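Local coordinates for protein beta-porphyranase A (Bacteroides plebeius, PDB 4AW7) that hydrolyses the sulfated red-seaweed polysaccharide porphyran at beta-1,4 linkages between beta-D-galactose and alpha-L-galactose-6-sulfate, releasing mostly disaccharides, at residues D53-K58 with S319-W324; L166-Y171 with M212-D217; F297-F302 with V451-I456. One frame throughout, in Å; residues are numbered along the deposited sequence.

Contact 1: D53-K58 with S319-W324; sequences DKDVGK and SDKAEW. With L6S (6-O-sulfo-alpha-L-galactopyranose), chain B; GAL (beta-D-galactopyranose), chain C.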
loop_
_atom_site.group_PDB
_atom_site.type_symbol
_atom_site.label_atom_id
_atom_site.label_comp_id
_atom_site.label_asym_id
_atom_site.label_seq_id
_atom_site.Cartn_x
_atom_site.Cartn_y
_atom_site.Cartn_z
ATOM N N ASP A 53 11.702 16.932 16.448
ATOM C CA ASP A 53 12.135 18.131 15.761
ATOM C C ASP A 53 11.002 19.155 15.856
ATOM O O ASP A 53 9.852 18.833 15.577
ATOM C CB ASP A 53 12.510 17.835 14.299
ATOM C CG ASP A 53 12.914 19.057 13.554
ATOM O OD1 ASP A 53 12.041 19.759 13.005
ATOM O OD2 ASP A 53 14.114 19.353 13.543
ATOM N N LYS A 54 11.295 20.411 16.222
ATOM C CA LYS A 54 10.244 21.391 16.395
ATOM C C LYS A 54 9.462 21.651 15.118
ATOM O O LYS A 54 8.243 21.814 15.156
ATOM C CB LYS A 54 10.786 22.681 16.983
ATOM C CG LYS A 54 11.136 22.487 18.430
ATOM C CD LYS A 54 11.748 23.742 19.026
ATOM C CE LYS A 54 11.942 23.615 20.534
ATOM N NZ LYS A 54 12.589 24.847 21.066
ATOM N N ASP A 55 10.151 21.765 13.992
ATOM C CA ASP A 55 9.473 22.009 12.727
ATOM C C ASP A 55 8.648 20.812 12.257
ATOM O O ASP A 55 7.488 20.988 11.847
ATOM C CB ASP A 55 10.475 22.409 11.657
ATOM C CG ASP A 55 11.231 23.661 12.016
ATOM O OD1 ASP A 55 10.566 24.696 12.234
ATOM O OD2 ASP A 55 12.461 23.572 12.120
ATOM N N VAL A 56 9.234 19.623 12.318
ATOM C CA VAL A 56 8.471 18.428 11.942
ATOM C C VAL A 56 7.293 18.222 12.871
ATOM O O VAL A 56 6.184 17.937 12.439
ATOM C CB VAL A 56 9.344 17.192 11.869
ATOM C CG1 VAL A 56 8.554 15.947 11.503
ATOM C CG2 VAL A 56 10.496 17.392 10.892
ATOM N N GLY A 57 7.495 18.404 14.182
ATOM C CA GLY A 57 6.413 18.175 15.123
ATOM C C GLY A 57 5.250 19.114 14.901
ATOM O O GLY A 57 4.093 18.723 15.068
ATOM N N LYS A 58 5.543 20.367 14.576
ATOM C CA LYS A 58 4.502 21.334 14.272
ATOM C C LYS A 58 3.743 20.916 13.001
ATOM O O LYS A 58 2.537 20.986 12.959
ATOM C CB LYS A 58 5.079 22.745 14.129
ATOM C CG LYS A 58 4.027 23.814 13.755
ATOM C CD LYS A 58 4.679 25.180 13.606
ATOM C CE LYS A 58 4.048 26.031 12.519
ATOM N NZ LYS A 58 2.592 26.253 12.727
ATOM N N SER A 319 9.790 12.317 3.593
ATOM C CA SER A 319 10.386 12.211 4.895
ATOM C C SER A 319 10.342 13.493 5.713
ATOM O O SER A 319 9.295 13.843 6.257
ATOM C CB SER A 319 11.763 11.582 4.797
ATOM O OG SER A 319 12.624 12.390 4.019
ATOM N N ASP A 320 11.487 14.158 5.859
ATOM C CA ASP A 320 11.663 15.145 6.904
ATOM C C ASP A 320 12.758 16.117 6.486
ATOM O O ASP A 320 12.821 16.532 5.302
ATOM C CB ASP A 320 11.844 14.433 8.242
ATOM C CG ASP A 320 12.919 13.366 8.205
ATOM O OD1 ASP A 320 13.889 13.514 7.441
ATOM O OD2 ASP A 320 12.793 12.389 8.986
ATOM N N LYS A 321 13.627 16.532 7.406
ATOM C CA LYS A 321 14.753 17.383 7.008
ATOM C C LYS A 321 15.881 16.592 6.372
ATOM O O LYS A 321 16.750 17.159 5.733
ATOM C CB LYS A 321 15.285 18.112 8.248
ATOM C CG LYS A 321 14.324 19.128 8.789
ATOM C CD LYS A 321 14.834 19.841 10.063
ATOM C CE LYS A 321 13.885 20.877 10.526
ATOM N NZ LYS A 321 14.258 21.513 11.782
ATOM N N ALA A 322 15.902 15.284 6.607
ATOM C CA ALA A 322 16.912 14.366 6.051
ATOM C C ALA A 322 18.323 14.958 6.077
ATOM O O ALA A 322 19.061 14.995 5.079
ATOM C CB ALA A 322 16.515 13.884 4.636
ATOM N N GLU A 323 18.714 15.395 7.272
ATOM C CA GLU A 323 19.972 16.165 7.397
ATOM C C GLU A 323 21.180 15.340 7.070
ATOM O O GLU A 323 22.195 15.899 6.664
ATOM C CB GLU A 323 20.121 16.774 8.800
ATOM C CG GLU A 323 19.031 17.741 9.103
ATOM C CD GLU A 323 19.181 18.485 10.384
ATOM O OE1 GLU A 323 20.229 19.117 10.534
ATOM O OE2 GLU A 323 18.219 18.451 11.194
ATOM N N TRP A 324 21.090 14.033 7.293
ATOM C CA TRP A 324 22.158 13.090 6.952
ATOM C C TRP A 324 22.645 13.231 5.501
ATOM O O TRP A 324 23.803 12.879 5.209
ATOM C CB TRP A 324 21.697 11.633 7.236
ATOM C CG TRP A 324 20.449 11.267 6.476
ATOM C CD1 TRP A 324 19.159 11.383 6.922
ATOM C CD2 TRP A 324 20.364 10.829 5.114
ATOM N NE1 TRP A 324 18.293 11.023 5.938
ATOM C CE2 TRP A 324 18.988 10.662 4.817
ATOM C CE3 TRP A 324 21.308 10.533 4.124
ATOM C CZ2 TRP A 324 18.545 10.231 3.586
ATOM C CZ3 TRP A 324 20.863 10.096 2.895
ATOM C CH2 TRP A 324 19.490 9.982 2.618
HETATM O O1S L6S B . 13.586 8.909 5.100
HETATM O O2S L6S B . 14.823 10.678 3.925
HETATM O O3S L6S B . 15.922 9.248 5.593
HETATM C C1 L6S B . 15.764 3.934 1.890
HETATM C C2 L6S B . 17.236 3.806 2.211
HETATM C C3 L6S B . 17.931 5.154 1.964
HETATM C C4 L6S B . 17.240 6.250 2.862
HETATM C C5 L6S B . 15.743 6.260 2.534
HETATM C C6 L6S B . 14.982 7.050 3.623
HETATM O O2 L6S B . 17.847 2.733 1.466
HETATM O O3 L6S B . 19.337 5.091 2.244
HETATM O O4 L6S B . 17.465 5.902 4.237
HETATM O O5 L6S B . 15.120 4.972 2.588
HETATM O O6 L6S B . 15.250 8.432 3.441
HETATM S S1 L6S B . 14.842 9.378 4.574
HETATM C C1 GAL C . 18.348 6.771 4.925
HETATM C C2 GAL C . 18.058 6.627 6.406
HETATM C C3 GAL C . 19.091 7.481 7.141
HETATM C C4 GAL C . 20.518 7.018 6.812
HETATM C C5 GAL C . 20.645 7.040 5.293
HETATM C C6 GAL C . 22.006 6.563 4.840
HETATM O O2 GAL C . 16.719 6.999 6.741
HETATM O O3 GAL C . 18.804 7.343 8.515
HETATM O O4 GAL C . 20.753 5.690 7.302
HETATM O O5 GAL C . 19.629 6.226 4.695
HETATM O O6 GAL C . 22.059 6.591 3.437
HETATM O O HOH W 1 15.310 16.948 12.367
#

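Contact 2: L166-Y171 with M212-D217; sequences LMVDFY and MKMFID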
loop_
_atom_site.group_PDB
_atom_site.type_symbol
_atom_site.label_atom_id
_atom_site.label_comp_id
_atom_site.label_asym_id
_atom_site.label_seq_id
_atom_site.Cartn_x
_atom_site.Cartn_y
_atom_site.Cartn_z
ATOM N N LEU A 166 19.415 -17.140 3.655
ATOM C CA LEU A 166 19.933 -16.685 4.952
ATOM C C LEU A 166 19.139 -15.452 5.440
ATOM O O LEU A 166 18.775 -15.375 6.627
ATOM C CB LEU A 166 21.433 -16.370 4.842
ATOM C CG LEU A 166 22.122 -15.844 6.118
ATOM C CD1 LEU A 166 21.987 -16.899 7.250
ATOM C CD2 LEU A 166 23.558 -15.518 5.830
ATOM N N MET A 167 18.844 -14.522 4.552
ATOM C CA MET A 167 18.064 -13.323 4.921
ATOM C C MET A 167 16.667 -13.726 5.391
ATOM O O MET A 167 16.147 -13.159 6.363
ATOM C CB MET A 167 18.016 -12.408 3.712
ATOM C CG MET A 167 19.312 -11.709 3.429
ATOM S SD MET A 167 19.339 -10.977 1.759
ATOM C CE MET A 167 20.688 -9.790 1.938
ATOM N N VAL A 168 16.066 -14.688 4.724
ATOM C CA VAL A 168 14.761 -15.175 5.133
ATOM C C VAL A 168 14.842 -15.880 6.488
ATOM O O VAL A 168 13.967 -15.707 7.336
ATOM C CB VAL A 168 14.110 -16.045 4.055
ATOM C CG1 VAL A 168 12.780 -16.642 4.519
ATOM C CG2 VAL A 168 13.893 -15.214 2.762
ATOM N N ASP A 169 15.905 -16.672 6.722
ATOM C CA ASP A 169 16.084 -17.340 8.000
ATOM C C ASP A 169 16.272 -16.331 9.145
ATOM O O ASP A 169 15.827 -16.569 10.266
ATOM C CB ASP A 169 17.276 -18.297 7.916
ATOM C CG ASP A 169 16.998 -19.531 7.110
ATOM O OD1 ASP A 169 15.824 -19.873 6.841
ATOM O OD2 ASP A 169 18.007 -20.213 6.744
ATOM N N PHE A 170 16.940 -15.225 8.855
ATOM C CA PHE A 170 17.133 -14.114 9.798
ATOM C C PHE A 170 15.754 -13.563 10.174
ATOM O O PHE A 170 15.416 -13.468 11.367
ATOM C CB PHE A 170 18.038 -13.095 9.106
ATOM C CG PHE A 170 18.485 -11.900 9.911
ATOM C CD1 PHE A 170 19.641 -11.930 10.652
ATOM C CD2 PHE A 170 17.816 -10.688 9.798
ATOM C CE1 PHE A 170 20.107 -10.805 11.291
ATOM C CE2 PHE A 170 18.277 -9.563 10.402
ATOM C CZ PHE A 170 19.420 -9.615 11.184
ATOM N N TYR A 171 14.947 -13.237 9.168
ATOM C CA TYR A 171 13.572 -12.809 9.435
ATOM C C TYR A 171 12.792 -13.818 10.304
ATOM O O TYR A 171 12.121 -13.455 11.286
ATOM C CB TYR A 171 12.797 -12.598 8.132
ATOM C CG TYR A 171 12.790 -11.196 7.561
ATOM C CD1 TYR A 171 11.794 -10.298 7.902
ATOM C CD2 TYR A 171 13.720 -10.761 6.617
ATOM C CE1 TYR A 171 11.756 -9.033 7.402
ATOM C CE2 TYR A 171 13.672 -9.483 6.079
ATOM C CZ TYR A 171 12.661 -8.614 6.468
ATOM O OH TYR A 171 12.517 -7.335 5.983
ATOM N N MET A 212 9.103 -13.857 -3.105
ATOM C CA MET A 212 8.021 -13.747 -2.140
ATOM C C MET A 212 7.405 -15.079 -1.760
ATOM O O MET A 212 7.068 -15.260 -0.596
ATOM C CB MET A 212 6.963 -12.739 -2.615
ATOM C CG MET A 212 5.780 -12.578 -1.698
ATOM S SD MET A 212 6.130 -11.959 -0.020
ATOM C CE MET A 212 6.128 -10.154 -0.279
ATOM N N LYS A 213 7.218 -16.004 -2.688
ATOM C CA LYS A 213 6.685 -17.323 -2.287
ATOM C C LYS A 213 7.609 -17.986 -1.295
ATOM O O LYS A 213 7.159 -18.523 -0.269
ATOM C CB LYS A 213 6.487 -18.228 -3.484
ATOM C CG LYS A 213 5.731 -19.475 -3.130
ATOM C CD LYS A 213 5.607 -20.474 -4.302
ATOM C CE LYS A 213 5.030 -21.801 -3.879
ATOM N NZ LYS A 213 6.034 -22.560 -3.122
ATOM N N MET A 214 8.915 -17.935 -1.588
ATOM C CA MET A 214 9.895 -18.533 -0.706
ATOM C C MET A 214 9.860 -17.878 0.670
ATOM O O MET A 214 9.902 -18.568 1.693
ATOM C CB MET A 214 11.278 -18.449 -1.349
ATOM C CG MET A 214 12.406 -19.112 -0.537
ATOM S SD MET A 214 13.177 -18.063 0.679
ATOM C CE MET A 214 14.246 -17.073 -0.401
ATOM N N PHE A 215 9.720 -16.549 0.715
ATOM C CA PHE A 215 9.592 -15.853 1.987
ATOM C C PHE A 215 8.382 -16.303 2.771
ATOM O O PHE A 215 8.473 -16.612 3.979
ATOM C CB PHE A 215 9.559 -14.331 1.767
ATOM C CG PHE A 215 9.524 -13.567 3.040
ATOM C CD1 PHE A 215 10.669 -13.395 3.784
ATOM C CD2 PHE A 215 8.325 -13.040 3.541
ATOM C CE1 PHE A 215 10.636 -12.760 5.010
ATOM C CE2 PHE A 215 8.301 -12.399 4.764
ATOM C CZ PHE A 215 9.461 -12.267 5.502
ATOM N N ILE A 216 7.232 -16.346 2.108
ATOM C CA ILE A 216 6.021 -16.786 2.761
ATOM C C ILE A 216 6.165 -18.220 3.274
ATOM O O ILE A 216 5.763 -18.530 4.399
ATOM C CB ILE A 216 4.786 -16.601 1.861
ATOM C CG1 ILE A 216 4.546 -15.098 1.611
ATOM C CG2 ILE A 216 3.551 -17.240 2.481
ATOM C CD1 ILE A 216 3.498 -14.785 0.557
ATOM N N ASP A 217 6.757 -19.096 2.473
ATOM C CA ASP A 217 6.919 -20.499 2.875
ATOM C C ASP A 217 7.881 -20.668 4.043
ATOM O O ASP A 217 7.640 -21.455 4.946
ATOM C CB ASP A 217 7.422 -21.315 1.673
ATOM C CG ASP A 217 6.377 -21.522 0.615
ATOM O OD1 ASP A 217 5.149 -21.421 0.910
ATOM O OD2 ASP A 217 6.778 -21.846 -0.530
#

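Contact 3: F297-F302 with V451-I456; sequences FNHFLF and VPNQTI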
loop_
_atom_site.group_PDB
_atom_site.type_symbol
_atom_site.label_atom_id
_atom_site.label_comp_id
_atom_site.label_asym_id
_atom_site.label_seq_id
_atom_site.Cartn_x
_atom_site.Cartn_y
_atom_site.Cartn_z
ATOM N N PHE A 297 1.462 9.293 -4.767
ATOM C CA PHE A 297 0.856 9.116 -3.450
ATOM C C PHE A 297 -0.655 8.976 -3.603
ATOM O O PHE A 297 -1.279 8.065 -3.041
ATOM C CB PHE A 297 1.137 10.256 -2.488
ATOM C CG PHE A 297 2.595 10.527 -2.171
ATOM C CD1 PHE A 297 3.591 9.572 -2.244
ATOM C CD2 PHE A 297 2.942 11.779 -1.736
ATOM C CE1 PHE A 297 4.921 9.890 -1.969
ATOM C CE2 PHE A 297 4.240 12.079 -1.435
ATOM C CZ PHE A 297 5.239 11.156 -1.577
ATOM N N ASN A 298 -1.284 9.905 -4.317
ATOM C CA ASN A 298 -2.724 9.835 -4.522
ATOM C C ASN A 298 -3.168 8.589 -5.270
ATOM O O ASN A 298 -4.139 7.921 -4.899
ATOM C CB ASN A 298 -3.219 11.107 -5.186
ATOM C CG ASN A 298 -3.387 12.264 -4.207
ATOM O OD1 ASN A 298 -3.825 12.059 -3.075
ATOM N ND2 ASN A 298 -3.037 13.488 -4.653
ATOM N N HIS A 299 -2.469 8.239 -6.352
ATOM C CA HIS A 299 -2.936 7.091 -7.116
ATOM C C HIS A 299 -2.899 5.787 -6.317
ATOM O O HIS A 299 -3.798 4.935 -6.421
ATOM C CB HIS A 299 -2.116 6.898 -8.394
ATOM C CG HIS A 299 -2.234 8.007 -9.390
ATOM N ND1 HIS A 299 -3.427 8.608 -9.724
ATOM C CD2 HIS A 299 -1.298 8.573 -10.177
ATOM C CE1 HIS A 299 -3.204 9.508 -10.667
ATOM N NE2 HIS A 299 -1.921 9.504 -10.962
ATOM N N PHE A 300 -1.867 5.601 -5.508
ATOM C CA PHE A 300 -1.758 4.419 -4.677
ATOM C C PHE A 300 -2.727 4.462 -3.483
ATOM O O PHE A 300 -3.226 3.435 -3.057
ATOM C CB PHE A 300 -0.342 4.218 -4.121
ATOM C CG PHE A 300 0.658 3.746 -5.147
ATOM C CD1 PHE A 300 0.510 2.524 -5.824
ATOM C CD2 PHE A 300 1.773 4.499 -5.424
ATOM C CE1 PHE A 300 1.448 2.119 -6.715
ATOM C CE2 PHE A 300 2.743 4.083 -6.326
ATOM C CZ PHE A 300 2.581 2.903 -7.011
ATOM N N LEU A 301 -2.981 5.650 -2.958
ATOM C CA LEU A 301 -3.768 5.797 -1.750
ATOM C C LEU A 301 -5.135 5.156 -1.884
ATOM O O LEU A 301 -5.612 4.512 -0.968
ATOM C CB LEU A 301 -3.912 7.281 -1.399
ATOM C CG LEU A 301 -4.757 7.650 -0.195
ATOM C CD1 LEU A 301 -4.155 7.092 1.107
ATOM C CD2 LEU A 301 -4.890 9.168 -0.120
ATOM N N PHE A 302 -5.785 5.345 -3.017
ATOM C CA PHE A 302 -7.153 4.854 -3.150
ATOM C C PHE A 302 -7.189 3.327 -3.137
ATOM O O PHE A 302 -8.096 2.735 -2.525
ATOM C CB PHE A 302 -7.809 5.388 -4.444
ATOM C CG PHE A 302 -8.233 6.847 -4.391
ATOM C CD1 PHE A 302 -7.299 7.888 -4.357
ATOM C CD2 PHE A 302 -9.572 7.196 -4.397
ATOM C CE1 PHE A 302 -7.685 9.196 -4.286
ATOM C CE2 PHE A 302 -9.960 8.502 -4.350
ATOM C CZ PHE A 302 -9.013 9.518 -4.297
ATOM N N VAL A 451 -8.602 15.897 -14.592
ATOM C CA VAL A 451 -7.515 15.661 -15.506
ATOM C C VAL A 451 -6.523 14.607 -14.970
ATOM O O VAL A 451 -6.515 14.286 -13.773
ATOM C CB VAL A 451 -6.786 16.962 -15.900
ATOM C CG1 VAL A 451 -7.788 17.969 -16.516
ATOM C CG2 VAL A 451 -6.006 17.570 -14.805
ATOM N N PRO A 452 -5.687 14.042 -15.832
ATOM C CA PRO A 452 -4.675 13.074 -15.334
ATOM C C PRO A 452 -3.816 13.699 -14.245
ATOM O O PRO A 452 -3.435 14.853 -14.370
ATOM C CB PRO A 452 -3.861 12.725 -16.569
ATOM C CG PRO A 452 -4.830 12.926 -17.677
ATOM C CD PRO A 452 -5.675 14.099 -17.302
ATOM N N ASN A 453 -3.525 12.935 -13.184
ATOM C CA ASN A 453 -2.719 13.406 -12.057
ATOM C C ASN A 453 -3.336 14.531 -11.249
ATOM O O ASN A 453 -2.649 15.255 -10.526
ATOM C CB ASN A 453 -1.295 13.722 -12.510
ATOM C CG ASN A 453 -0.609 12.537 -13.137
ATOM O OD1 ASN A 453 -0.729 11.408 -12.671
ATOM N ND2 ASN A 453 0.026 12.759 -14.270
ATOM N N GLN A 454 -4.661 14.637 -11.342
ATOM C CA GLN A 454 -5.438 15.494 -10.490
ATOM C C GLN A 454 -6.268 14.613 -9.559
ATOM O O GLN A 454 -6.849 13.615 -9.978
ATOM C CB GLN A 454 -6.362 16.416 -11.305
ATOM C CG GLN A 454 -7.238 17.302 -10.464
ATOM C CD GLN A 454 -8.206 18.154 -11.299
ATOM O OE1 GLN A 454 -8.577 17.786 -12.390
ATOM N NE2 GLN A 454 -8.697 19.246 -10.715
ATOM N N THR A 455 -6.287 14.999 -8.289
ATOM C CA THR A 455 -7.134 14.413 -7.269
ATOM C C THR A 455 -7.989 15.526 -6.668
ATOM O O THR A 455 -7.466 16.610 -6.359
ATOM C CB THR A 455 -6.293 13.716 -6.199
ATOM O OG1 THR A 455 -5.366 12.840 -6.855
ATOM C CG2 THR A 455 -7.127 12.986 -5.183
ATOM N N ILE A 456 -9.259 15.237 -6.476
ATOM C CA ILE A 456 -10.227 16.199 -5.954
ATOM C C ILE A 456 -10.821 15.638 -4.659
ATOM O O ILE A 456 -11.176 14.453 -4.577
ATOM C CB ILE A 456 -11.372 16.457 -7.019
ATOM C CG1 ILE A 456 -10.780 17.176 -8.257
ATOM C CG2 ILE A 456 -12.557 17.233 -6.454
ATOM C CD1 ILE A 456 -11.672 17.152 -9.509
HETATM O O HOH W 2 -2.637 14.120 -7.547
#

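Contact 1: D53-K58 with S319-W324
Lys321 reaches Asp53 and Asp55 through an all-extended chain beyond CG, with CG itself anti to its carbonyl carbon (chi1 -68°), while Asp53 turns its CG anti to the backbone N (chi1 178°), which swings the carboxylate toward the incoming lysine; the two side chains approach from opposite directions. The motif is a salt-bridge network built on a helix N-cap: Asp53 sits just before helix 54-63, and its OD1 accepts from Val56 N at 2.9 Å in a nearly straight bond of 168°, through the lone pair turned away from OD2. Lys321 NZ donates to Asp53 OD2 at 2.8 Å on its syn side, with a weak bond to OD1. Asp55, in the first turn of the helix, crosses the lysine at about a right angle, and its OD2 takes Lys321 NZ at 2.8 Å with the anti lone pair. Two carboxylates near a helix N-terminus are probably favoured by the helix dipole, and the single ammonium group probably offsets their mutual repulsion; Trp353 adds a cation-pi contact to the lysine. Val56 CG2 lies 4.2 Å from Asp320 CB, a modest apolar touch.

Asp320 keeps its loop in shape: OD1 closes an Asx turn onto Ala322 N, and OD2 is held by Ser48 and Ser50. The loop that the lysine ties to the helix also carries Ser319 and Trp324, both established by experiment as substrate-binding residues. Ser319 OG donates to sulfate oxygen O2S of L6S at 2.8 Å, and one face of the Trp324 indole carries the galactose as a sugar platform, GAL C5 standing 3.7 Å above the ring plane. On the indole's nitrogen side, Trp324 NE1 makes a weak, bent bond of 3.0 Å to sulfate oxygen O3S of L6S.

Contact 2: L166-Y171 with M212-D217
Helices 166-171 and 212-217 pack side by side and run broadly the same way, their short axes 10.0 Å apart at closest approach and crossing at -36°. The backbones come nearest where Val168 faces Phe215, with CA atoms 6.1 Å apart. Both belong to the helical layer outside the parallel strands of the catalytic domain, whose beta/alpha repeats continue through strands 189-195 and 225-233.

Val168 sits between two partners. Its CG2 methyl lies 3.6 Å from Met214 SD, and the same methyl approaches the rim of the Phe215 ring, 3.8 Å from CD1 and near the ring plane. A short, branched valine suits the residue whose CA comes nearest the other helix, since it offers its methyls to both Met214 and Phe215. Methionine suits the partly exposed side: its flexible chain, bent at chi2 and chi3, brings SD and CE alongside Val168 CG2.

Phe215 has its CG anti to the backbone N (chi1 -176°), which carries the ring across to Tyr171. There it makes a T-shaped pair, the edge of Phe215 toward the face of Tyr171, with planes at 86° and centroids 5.2 Å apart. Phe215 CE1 stands over the tyrosine 3.7 Å from Tyr171 CG, offset toward the rim where the ring joins its CB. The tyrosine's hydroxyl serves another end, bonding to Leu144 O, next to the substrate-binding Asn145. Phe215 also meets the ring of Tyr193, one of the potassium ligands.

Between Val168, Tyr171, Met214 and Phe215 the contact is apolar, probably held by dispersion and the weak electrostatics of ring hydrogens over a pi face; an Asp169-Arg218 salt bridge adds a polar link between the same helices. Tyr171, gripped at its face by Phe215 and at its hydroxyl by a carbonyl, is probably little able to turn.

Contact 3: F297-F302 with V451-I456
A buried, mostly polar domain interface, where helix 293-305 of the catalytic domain meets the start of strand 454-462 in the beta-sandwich, is made by Asn298, His299 and Phe302 against Asn453 and Thr455. The direct bond runs from His299 NE2 to Asn453 OD1, 2.8 Å long and nearly straight at 169°. The acceptor lies close to the imidazole plane and the donor in the carbonyl plane, although ring and amide are turned 52° apart. His299 ND1 is hydrogen-bonded to Asp398 OD2, so both nitrogens are engaged; replacing the histidine by a leucine would probably leave Asn453 OD1 and Asp398 OD2 without their imidazole partner.

Asn453 suits the type II turn from Val451 to Gln454, because asparagine tolerates its positive phi of 65°. Further along, Thr455 OG1 packs 3.2 Å from Asn298 CB and is hydrogen-bonded to the other oxygen of Asp398. A water bridges the two segments, accepting from Asn298 ND2 at 3.0 Å and donating to Thr455 OG1 and to Asn453 O, while Asn298 OD1 accepts from Trp365 NE1. The threonine's methyl, anti to the backbone N, meets the rim of Phe302, with Thr455 CG2 3.9 Å from Phe302 CE1.

In the multidomain layout of this enzyme, the contact thus joins a helix of the beta/alpha-barrel-type catalytic domain to the adjoining beta-sandwich.

Overall arrangement
The three contacts occupy separate parts of the chain and none touches another. Contact 1 is partly buried and lies toward the periphery beside the glycan, whereas contacts 2 and 3 are buried and lie on opposite sides of the chain's centre. Contacts 1 and 2 both belong to the catalytic domain, contact 2 nested along the chain within the loop closed by contact 1; contact 3 alone joins that domain to the beta-sandwich. Chemistry follows place: charges dominate contact 1, apolar side chains and aromatic rings fill contact 2, and hydrogen bonds with a bridging water mark contact 3. Contacts 1 and 3 approach to about 7 Å between nearest atoms.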